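Local coordinates for RNA-directed RNA polymerase (Infectious pancreatic necrosis virus, PDB 3ZED), which probably copies the viral RNA genome as an RNA-dependent RNA polymerase and occurs both free and covalently attached to the genomic RNA, at residues B[365-370]-B[688-693]; B[528-533]-B[552-557]; B[535-540]-B[567-572]. All blocks are in the same frame, centred on the assembly; numbering follows the deposited sequence.

Contact 1 (B[365-370]-B[688-693]); sequences MDRIMT and DSFDPK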
loop_
_atom_site.group_PDB
_atom_site.type_symbol
_atom_site.label_atom_id
_atom_site.label_comp_id
_atom_site.label_asym_id
_atom_site.label_seq_id
_atom_site.Cartn_x
_atom_site.Cartn_y
_atom_site.Cartn_z
ATOM N N MET B 365 17.876 -8.814 -6.710
ATOM C CA MET B 365 17.463 -10.123 -7.219
ATOM C C MET B 365 18.592 -11.186 -7.008
ATOM O O MET B 365 18.303 -12.300 -6.552
ATOM C CB MET B 365 17.048 -10.041 -8.697
ATOM C CG MET B 365 16.540 -11.383 -9.257
ATOM S SD MET B 365 15.091 -12.000 -8.369
ATOM C CE MET B 365 13.818 -11.161 -9.241
ATOM N N ASP B 366 19.862 -10.827 -7.266
ATOM C CA ASP B 366 20.945 -11.772 -7.025
ATOM C C ASP B 366 21.063 -12.138 -5.542
ATOM O O ASP B 366 21.317 -13.309 -5.245
ATOM C CB ASP B 366 22.287 -11.276 -7.561
ATOM C CG ASP B 366 23.314 -12.408 -7.608
ATOM O OD1 ASP B 366 23.031 -13.450 -8.257
ATOM O OD2 ASP B 366 24.370 -12.278 -6.956
ATOM N N ARG B 367 20.826 -11.168 -4.616
ATOM C CA ARG B 367 20.821 -11.422 -3.151
ATOM C C ARG B 367 19.735 -12.446 -2.794
ATOM O O ARG B 367 19.995 -13.376 -2.036
ATOM C CB ARG B 367 20.623 -10.120 -2.349
ATOM C CG ARG B 367 21.834 -9.206 -2.391
ATOM C CD ARG B 367 21.720 -8.104 -1.361
ATOM N NE ARG B 367 22.976 -7.375 -1.208
ATOM C CZ ARG B 367 23.350 -6.738 -0.100
ATOM N NH1 ARG B 367 22.567 -6.743 0.970
ATOM N NH2 ARG B 367 24.515 -6.103 -0.050
ATOM N N ILE B 368 18.535 -12.302 -3.393
ATOM C CA ILE B 368 17.402 -13.224 -3.222
ATOM C C ILE B 368 17.789 -14.618 -3.745
ATOM O O ILE B 368 17.591 -15.606 -3.035
ATOM C CB ILE B 368 16.126 -12.673 -3.934
ATOM C CG1 ILE B 368 15.564 -11.429 -3.224
ATOM C CG2 ILE B 368 15.047 -13.776 -4.165
ATOM C CD1 ILE B 368 14.934 -11.640 -1.898
ATOM N N MET B 369 18.378 -14.688 -4.970
ATOM C CA MET B 369 18.795 -15.965 -5.576
ATOM C C MET B 369 19.883 -16.663 -4.745
ATOM O O MET B 369 19.840 -17.887 -4.628
ATOM C CB MET B 369 19.238 -15.781 -7.023
ATOM C CG MET B 369 18.079 -15.405 -7.950
ATOM S SD MET B 369 16.697 -16.612 -8.008
ATOM C CE MET B 369 17.533 -18.068 -8.663
ATOM N N THR B 370 20.792 -15.893 -4.101
ATOM C CA THR B 370 21.811 -16.436 -3.194
ATOM C C THR B 370 21.106 -17.069 -1.976
ATOM O O THR B 370 21.423 -18.192 -1.610
ATOM C CB THR B 370 22.826 -15.338 -2.791
ATOM O OG1 THR B 370 23.504 -14.902 -3.967
ATOM C CG2 THR B 370 23.870 -15.827 -1.785
ATOM N N ASP B 688 27.528 -2.950 -2.638
ATOM C CA ASP B 688 28.343 -3.811 -1.796
ATOM C C ASP B 688 28.186 -5.283 -2.153
ATOM O O ASP B 688 27.160 -5.688 -2.705
ATOM C CB ASP B 688 27.944 -3.615 -0.318
ATOM C CG ASP B 688 28.293 -2.254 0.257
ATOM O OD1 ASP B 688 29.512 -1.980 0.455
ATOM O OD2 ASP B 688 27.356 -1.477 0.546
ATOM N N SER B 689 29.199 -6.088 -1.788
ATOM C CA SER B 689 29.204 -7.537 -1.941
ATOM C C SER B 689 28.243 -8.140 -0.909
ATOM O O SER B 689 28.027 -7.539 0.152
ATOM C CB SER B 689 30.611 -8.084 -1.757
ATOM O OG SER B 689 31.095 -7.732 -0.470
ATOM N N PHE B 690 27.646 -9.301 -1.223
ATOM C CA PHE B 690 26.672 -9.896 -0.323
ATOM C C PHE B 690 27.158 -11.175 0.322
ATOM O O PHE B 690 27.545 -12.133 -0.361
ATOM C CB PHE B 690 25.331 -10.161 -1.053
ATOM C CG PHE B 690 24.216 -10.769 -0.225
ATOM C CD1 PHE B 690 23.759 -10.139 0.934
ATOM C CD2 PHE B 690 23.571 -11.931 -0.642
ATOM C CE1 PHE B 690 22.681 -10.666 1.663
ATOM C CE2 PHE B 690 22.487 -12.453 0.082
ATOM C CZ PHE B 690 22.053 -11.818 1.230
ATOM N N ASP B 691 27.065 -11.190 1.654
ATOM C CA ASP B 691 27.324 -12.333 2.512
ATOM C C ASP B 691 26.057 -12.495 3.357
ATOM O O ASP B 691 25.795 -11.610 4.187
ATOM C CB ASP B 691 28.599 -12.120 3.363
ATOM C CG ASP B 691 29.000 -13.272 4.276
ATOM O OD1 ASP B 691 28.349 -14.349 4.213
ATOM O OD2 ASP B 691 29.985 -13.113 5.035
ATOM N N PRO B 692 25.220 -13.544 3.101
ATOM C CA PRO B 692 23.958 -13.691 3.871
ATOM C C PRO B 692 24.165 -13.818 5.387
ATOM O O PRO B 692 23.339 -13.332 6.157
ATOM C CB PRO B 692 23.320 -14.972 3.301
ATOM C CG PRO B 692 24.005 -15.237 1.991
ATOM C CD PRO B 692 25.386 -14.636 2.112
ATOM N N LYS B 693 25.278 -14.453 5.812
ATOM C CA LYS B 693 25.632 -14.652 7.226
ATOM C C LYS B 693 25.981 -13.322 7.912
ATOM O O LYS B 693 25.850 -13.217 9.135
ATOM C CB LYS B 693 26.804 -15.635 7.356
HETATM O O HOH W 1 25.064 -7.261 -3.118
#
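Phe-690 lays its ring over the side chain of Arg-367, fastening the irregular chain between helices 677-683 and 706-714 to the outer face of palm-region helix 364-377. The apolar part is a CH-pi contact: Arg-367 CG sits 3.8 Å from the centroid of the Phe-690 ring, only 21° off the ring normal. The arginine chain is extended from CG to NE, so CD and NE follow the ring; beyond them the guanidinium lies with Phe-690 CD1 over one face, 3.6 Å from Arg-367 CZ, and the two planes are 23° apart. The opposite face of the ring is backed by Pro-692 N, over its centre. Thr-370, one helical turn on, adds a methyl contact, CG2 to Pro-692 CG at 3.8 Å; its OG1 points back to the helix and bonds to Asp-366 O, on the other face of that carbonyl from Thr-370 N.

No direct hydrogen bond joins the segments. The polar link is a water in the guanidinium plane, accepting from Arg-367 NE, while Arg-367 NH1 turns to Thr-348 O. The same water donates to the backbone of the loop, 2.7 Å from Asp-688 O.

Contact 2 (B[528-533]-B[552-557]); sequences IVEAVE and PGKAVE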
loop_
_atom_site.group_PDB
_atom_site.type_symbol
_atom_site.label_atom_id
_atom_site.label_comp_id
_atom_site.label_asym_id
_atom_site.label_seq_id
_atom_site.Cartn_x
_atom_site.Cartn_y
_atom_site.Cartn_z
ATOM N N ILE B 528 16.950 -23.570 -11.710
ATOM C CA ILE B 528 18.047 -22.609 -11.464
ATOM C C ILE B 528 19.294 -23.058 -12.254
ATOM O O ILE B 528 19.923 -22.223 -12.910
ATOM C CB ILE B 528 18.318 -22.409 -9.940
ATOM C CG1 ILE B 528 17.057 -21.801 -9.267
ATOM C CG2 ILE B 528 19.539 -21.504 -9.693
ATOM C CD1 ILE B 528 17.043 -21.845 -7.774
ATOM N N VAL B 529 19.599 -24.371 -12.249
ATOM C CA VAL B 529 20.733 -24.948 -12.996
ATOM C C VAL B 529 20.517 -24.695 -14.513
ATOM O O VAL B 529 21.447 -24.270 -15.203
ATOM C CB VAL B 529 20.932 -26.462 -12.662
ATOM C CG1 VAL B 529 21.911 -27.138 -13.626
ATOM C CG2 VAL B 529 21.384 -26.655 -11.221
ATOM N N GLU B 530 19.285 -24.908 -14.999
ATOM C CA GLU B 530 18.884 -24.686 -16.389
ATOM C C GLU B 530 19.044 -23.201 -16.763
ATOM O O GLU B 530 19.577 -22.911 -17.828
ATOM C CB GLU B 530 17.425 -25.146 -16.614
ATOM C CG GLU B 530 17.039 -25.226 -18.081
ATOM C CD GLU B 530 15.573 -25.443 -18.408
ATOM O OE1 GLU B 530 14.790 -25.787 -17.492
ATOM O OE2 GLU B 530 15.213 -25.292 -19.598
ATOM N N ALA B 531 18.609 -22.278 -15.879
ATOM C CA ALA B 531 18.712 -20.827 -16.065
ATOM C C ALA B 531 20.164 -20.398 -16.263
ATOM O O ALA B 531 20.456 -19.595 -17.142
ATOM C CB ALA B 531 18.103 -20.099 -14.875
ATOM N N VAL B 532 21.079 -20.970 -15.483
ATOM C CA VAL B 532 22.502 -20.662 -15.571
ATOM C C VAL B 532 23.089 -21.273 -16.853
ATOM O O VAL B 532 23.835 -20.592 -17.558
ATOM C CB VAL B 532 23.281 -21.115 -14.300
ATOM C CG1 VAL B 532 24.800 -20.967 -14.486
ATOM C CG2 VAL B 532 22.821 -20.356 -13.056
ATOM N N GLU B 533 22.752 -22.538 -17.159
ATOM C CA GLU B 533 23.309 -23.263 -18.312
ATOM C C GLU B 533 22.792 -22.764 -19.662
ATOM O O GLU B 533 23.552 -22.780 -20.618
ATOM C CB GLU B 533 23.073 -24.773 -18.178
ATOM C CG GLU B 533 24.057 -25.395 -17.193
ATOM C CD GLU B 533 23.845 -26.829 -16.744
ATOM O OE1 GLU B 533 22.854 -27.461 -17.178
ATOM O OE2 GLU B 533 24.683 -27.322 -15.952
ATOM N N PRO B 552 16.840 -16.261 -25.869
ATOM C CA PRO B 552 16.954 -15.985 -24.418
ATOM C C PRO B 552 17.082 -17.259 -23.576
ATOM O O PRO B 552 16.569 -18.330 -23.944
ATOM C CB PRO B 552 15.620 -15.287 -24.071
ATOM C CG PRO B 552 15.062 -14.845 -25.352
ATOM C CD PRO B 552 15.559 -15.768 -26.410
ATOM N N GLY B 553 17.762 -17.124 -22.445
ATOM C CA GLY B 553 17.920 -18.214 -21.498
ATOM C C GLY B 553 16.648 -18.423 -20.697
ATOM O O GLY B 553 15.747 -17.570 -20.706
ATOM N N LYS B 554 16.569 -19.576 -20.011
ATOM C CA LYS B 554 15.453 -19.926 -19.134
ATOM C C LYS B 554 15.346 -18.918 -17.964
ATOM O O LYS B 554 16.343 -18.652 -17.304
ATOM C CB LYS B 554 15.691 -21.351 -18.585
ATOM C CG LYS B 554 14.626 -21.889 -17.631
ATOM C CD LYS B 554 13.363 -22.320 -18.363
ATOM C CE LYS B 554 12.362 -22.974 -17.437
ATOM N NZ LYS B 554 10.985 -22.850 -17.989
ATOM N N ALA B 555 14.161 -18.355 -17.729
ATOM C CA ALA B 555 13.933 -17.481 -16.582
ATOM C C ALA B 555 13.495 -18.296 -15.379
ATOM O O ALA B 555 12.798 -19.314 -15.542
ATOM C CB ALA B 555 12.873 -16.427 -16.899
ATOM N N VAL B 556 13.905 -17.853 -14.167
ATOM C CA VAL B 556 13.428 -18.406 -12.901
ATOM C C VAL B 556 12.205 -17.532 -12.612
ATOM O O VAL B 556 12.361 -16.369 -12.237
ATOM C CB VAL B 556 14.487 -18.443 -11.763
ATOM C CG1 VAL B 556 13.940 -19.188 -10.541
ATOM C CG2 VAL B 556 15.778 -19.097 -12.231
ATOM N N GLU B 557 11.001 -18.036 -12.931
ATOM C CA GLU B 557 9.760 -17.253 -12.877
ATOM C C GLU B 557 9.170 -17.181 -11.465
ATOM O O GLU B 557 8.078 -17.658 -11.200
ATOM C CB GLU B 557 8.742 -17.783 -13.897
ATOM C CG GLU B 557 9.258 -17.746 -15.326
ATOM C CD GLU B 557 8.142 -17.842 -16.346
ATOM O OE1 GLU B 557 7.551 -16.791 -16.689
ATOM O OE2 GLU B 557 7.811 -18.981 -16.745
HETATM O O HOH W 2 18.663 -17.553 -17.243
#
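In the thumb region, the C-terminal half of helix 524-533 packs against the chain leading into strand 556-560, an outermost strand of a three-stranded antiparallel sheet. The CA atoms come nearest at Ala-531 and Lys-554, 4.6 Å apart. The Ala-531 methyl carbon CB meets Lys-554 O at 3.3 Å and, on the apolar side, Val-556 CG2 at 3.7 Å. A CA-H...O contact from Ala-531 CA to the same Lys-554 oxygen accompanies this approach. Ile-528, one turn earlier, joins with CG1 against Val-556 CG2, and Phe-574, on strand 573-578 of the same sheet, touches all three of these side chains.

Nearer the surface, Glu-530 and Lys-554 lie across each other. With CG anti to the backbone N (chi1 179°) and a bend at chi2, the lysine brings its CD to 3.7 Å from Glu-530 OE2. Its amine continues past the carboxylate, leaving Lys-554 NZ 4.8 Å from Glu-530 OE1.

Water 2 donates to Ala-531 O and Lys-554 O, 2.6 Å from the latter. The helix is therefore joined to the strand by apolar packing and to the loop before it by a shared water; the Glu-530 and Lys-554 charges, not in contact, probably attract each other only weakly.

Contact 3 (B[535-540]-B[567-572]); sequences APQDGY and YSRQME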
loop_
_atom_site.group_PDB
_atom_site.type_symbol
_atom_site.label_atom_id
_atom_site.label_comp_id
_atom_site.label_asym_id
_atom_site.label_seq_id
_atom_site.Cartn_x
_atom_site.Cartn_y
_atom_site.Cartn_z
ATOM N N ALA B 535 21.831 -19.575 -20.209
ATOM C CA ALA B 535 22.186 -18.154 -20.306
ATOM C C ALA B 535 22.876 -17.899 -21.660
ATOM O O ALA B 535 23.814 -18.617 -22.024
ATOM C CB ALA B 535 23.121 -17.748 -19.162
ATOM N N PRO B 536 22.412 -16.931 -22.453
ATOM C CA PRO B 536 23.029 -16.743 -23.778
ATOM C C PRO B 536 24.431 -16.194 -23.706
ATOM O O PRO B 536 24.803 -15.545 -22.733
ATOM C CB PRO B 536 22.106 -15.771 -24.494
ATOM C CG PRO B 536 20.967 -15.518 -23.576
ATOM C CD PRO B 536 21.283 -16.011 -22.215
ATOM N N GLN B 537 25.218 -16.480 -24.752
ATOM C CA GLN B 537 26.572 -15.977 -24.881
ATOM C C GLN B 537 26.563 -14.663 -25.672
ATOM O O GLN B 537 27.501 -13.874 -25.604
ATOM C CB GLN B 537 27.453 -17.030 -25.582
ATOM C CG GLN B 537 27.636 -18.309 -24.770
ATOM C CD GLN B 537 28.802 -18.229 -23.800
ATOM O OE1 GLN B 537 29.499 -17.216 -23.686
ATOM N NE2 GLN B 537 29.043 -19.306 -23.075
ATOM N N ASP B 538 25.497 -14.432 -26.415
ATOM C CA ASP B 538 25.386 -13.247 -27.258
ATOM C C ASP B 538 24.451 -12.182 -26.686
ATOM O O ASP B 538 23.390 -12.488 -26.140
ATOM C CB ASP B 538 24.879 -13.657 -28.667
ATOM C CG ASP B 538 23.498 -14.286 -28.680
ATOM O OD1 ASP B 538 23.322 -15.344 -28.037
ATOM O OD2 ASP B 538 22.591 -13.711 -29.320
ATOM N N GLY B 539 24.829 -10.928 -26.895
ATOM C CA GLY B 539 23.979 -9.809 -26.536
ATOM C C GLY B 539 24.145 -9.237 -25.154
ATOM O O GLY B 539 25.167 -9.439 -24.497
ATOM N N TYR B 540 23.136 -8.463 -24.763
ATOM C CA TYR B 540 23.024 -7.721 -23.514
ATOM C C TYR B 540 23.324 -8.597 -22.309
ATOM O O TYR B 540 22.752 -9.698 -22.168
ATOM C CB TYR B 540 21.593 -7.169 -23.357
ATOM C CG TYR B 540 21.179 -6.005 -24.233
ATOM C CD1 TYR B 540 21.900 -4.813 -24.235
ATOM C CD2 TYR B 540 19.963 -6.024 -24.917
ATOM C CE1 TYR B 540 21.454 -3.693 -24.948
ATOM C CE2 TYR B 540 19.503 -4.911 -25.622
ATOM C CZ TYR B 540 20.248 -3.748 -25.630
ATOM O OH TYR B 540 19.790 -2.677 -26.349
ATOM N N TYR B 567 19.804 -15.232 -15.635
ATOM C CA TYR B 567 21.234 -15.260 -15.318
ATOM C C TYR B 567 22.026 -14.494 -16.382
ATOM O O TYR B 567 21.804 -14.701 -17.573
ATOM C CB TYR B 567 21.753 -16.702 -15.197
ATOM C CG TYR B 567 23.164 -16.768 -14.670
ATOM C CD1 TYR B 567 23.425 -16.646 -13.305
ATOM C CD2 TYR B 567 24.247 -16.914 -15.534
ATOM C CE1 TYR B 567 24.727 -16.700 -12.811
ATOM C CE2 TYR B 567 25.558 -16.962 -15.049
ATOM C CZ TYR B 567 25.793 -16.828 -13.687
ATOM O OH TYR B 567 27.074 -16.866 -13.185
ATOM N N SER B 568 22.922 -13.605 -15.945
ATOM C CA SER B 568 23.821 -12.785 -16.770
ATOM C C SER B 568 25.242 -13.354 -16.740
ATOM O O SER B 568 25.834 -13.461 -15.669
ATOM C CB SER B 568 23.833 -11.337 -16.269
ATOM O OG SER B 568 24.920 -10.593 -16.801
ATOM N N ARG B 569 25.789 -13.714 -17.914
ATOM C CA ARG B 569 27.173 -14.215 -18.023
ATOM C C ARG B 569 28.195 -13.093 -17.795
ATOM O O ARG B 569 29.268 -13.348 -17.240
ATOM C CB ARG B 569 27.436 -14.853 -19.403
ATOM C CG ARG B 569 26.861 -16.242 -19.524
ATOM C CD ARG B 569 27.241 -16.931 -20.837
ATOM N NE ARG B 569 26.380 -18.104 -21.019
ATOM C CZ ARG B 569 26.640 -19.312 -20.529
ATOM N NH1 ARG B 569 27.790 -19.551 -19.899
ATOM N NH2 ARG B 569 25.759 -20.296 -20.681
ATOM N N GLN B 570 27.888 -11.868 -18.266
ATOM C CA GLN B 570 28.783 -10.719 -18.137
ATOM C C GLN B 570 28.971 -10.321 -16.678
ATOM O O GLN B 570 30.082 -10.052 -16.275
ATOM C CB GLN B 570 28.245 -9.504 -18.931
ATOM C CG GLN B 570 29.213 -8.305 -18.951
ATOM C CD GLN B 570 28.712 -7.126 -19.741
ATOM O OE1 GLN B 570 27.530 -6.975 -20.049
ATOM N NE2 GLN B 570 29.601 -6.250 -20.080
ATOM N N MET B 571 27.890 -10.275 -15.915
ATOM C CA MET B 571 27.893 -9.831 -14.529
ATOM C C MET B 571 28.033 -10.976 -13.540
ATOM O O MET B 571 28.366 -10.723 -12.380
ATOM C CB MET B 571 26.621 -9.027 -14.240
ATOM C CG MET B 571 26.527 -7.768 -15.076
ATOM S SD MET B 571 25.220 -6.698 -14.507
ATOM C CE MET B 571 26.058 -5.875 -13.118
ATOM N N GLU B 572 27.823 -12.233 -14.010
ATOM C CA GLU B 572 27.930 -13.481 -13.234
ATOM C C GLU B 572 26.967 -13.447 -12.049
ATOM O O GLU B 572 27.321 -13.750 -10.907
ATOM C CB GLU B 572 29.362 -13.767 -12.782
ATOM C CG GLU B 572 30.258 -14.286 -13.893
ATOM C CD GLU B 572 31.598 -14.716 -13.354
ATOM O OE1 GLU B 572 31.695 -15.880 -12.905
ATOM O OE2 GLU B 572 32.517 -13.865 -13.284
HETATM O O HOH W 3 24.074 -14.124 -20.412
#
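Arg-569 grips the carbonyl of Ala-535 side-on, two nitrogens on one oxygen. Arg-569 NE reaches Ala-535 O at 2.8 Å, with an N-H...O angle of 149°. Arg-569 NH2 reaches the same Ala-535 O at 2.9 Å, with an angle of 141°. The oxygen lies in the guanidinium plane. Seen from the carbonyl, the two donors are placed differently: NE stands well above its plane, whereas NH2 is only modestly tilted from it.

Over one face of the guanidinium lies the amide of Gln-537, nearly parallel to it and offset toward the rim. Gln-537 NE2 is 3.5 Å from Arg-569 CZ; it also comes near NH1, but both are donors, so this is stacking and not a bond. The bend at chi2 (-87°) turns the glutamine CD back to the arginine, against Arg-569 CD at 3.6 Å. Ala-535 CB meets the edge of the Tyr-567 ring, in its plane, at CD2, 3.9 Å away.

The arginine stands just beyond the end of strand 563-568, in the turn that leads to the antiparallel strand 573-578, and it reaches across to the loop that follows helix 524-533. Its extended chain, from CG to NE, passes Pro-536 O, which lies 3.4 Å from Arg-569 CD. Water 3 ties the backbones together here, donating to Pro-536 O and accepting from Arg-569 N.

The turn is shaped from within by an ST motif, Ser-568 OG accepting from Met-571 N at 3.1 Å. The same hydroxyl bonds to Leu-541 O, and Gln-570 shares backbone hydrogen bonds with Leu-541, so the loop is held a second time beyond Tyr-540. The Tyr-567 ring itself is set edge-to-face against Phe-574, and Gln-570 OE1 reaches Asn-677 ND2 on helix 677-683.

Contacts 2 and 3 involve the three-stranded sheet 556-560, 563-568 and 573-578 directly; contact 1 lies on the outward side of helix 364-377, whose inner side packs on that sheet and meets contact 2, where Met-369 CE lies 3.8 Å from Ile-528 CG1. Contacts 1 and 2 have centres 18 Å apart. Contacts 2 and 3 are closer, with centres 11 Å apart, and alternate along the chain: helix 524-533 runs into the loop of contact 3, and strand 556-560 turns into strand 563-568. They touch where Ala-531 O lies 3.7 Å from Tyr-567 CB. Contacts 1 and 3 do not touch, their nearest atoms being about 5 Å apart. All lie away from the potassium and predicted GTP sites.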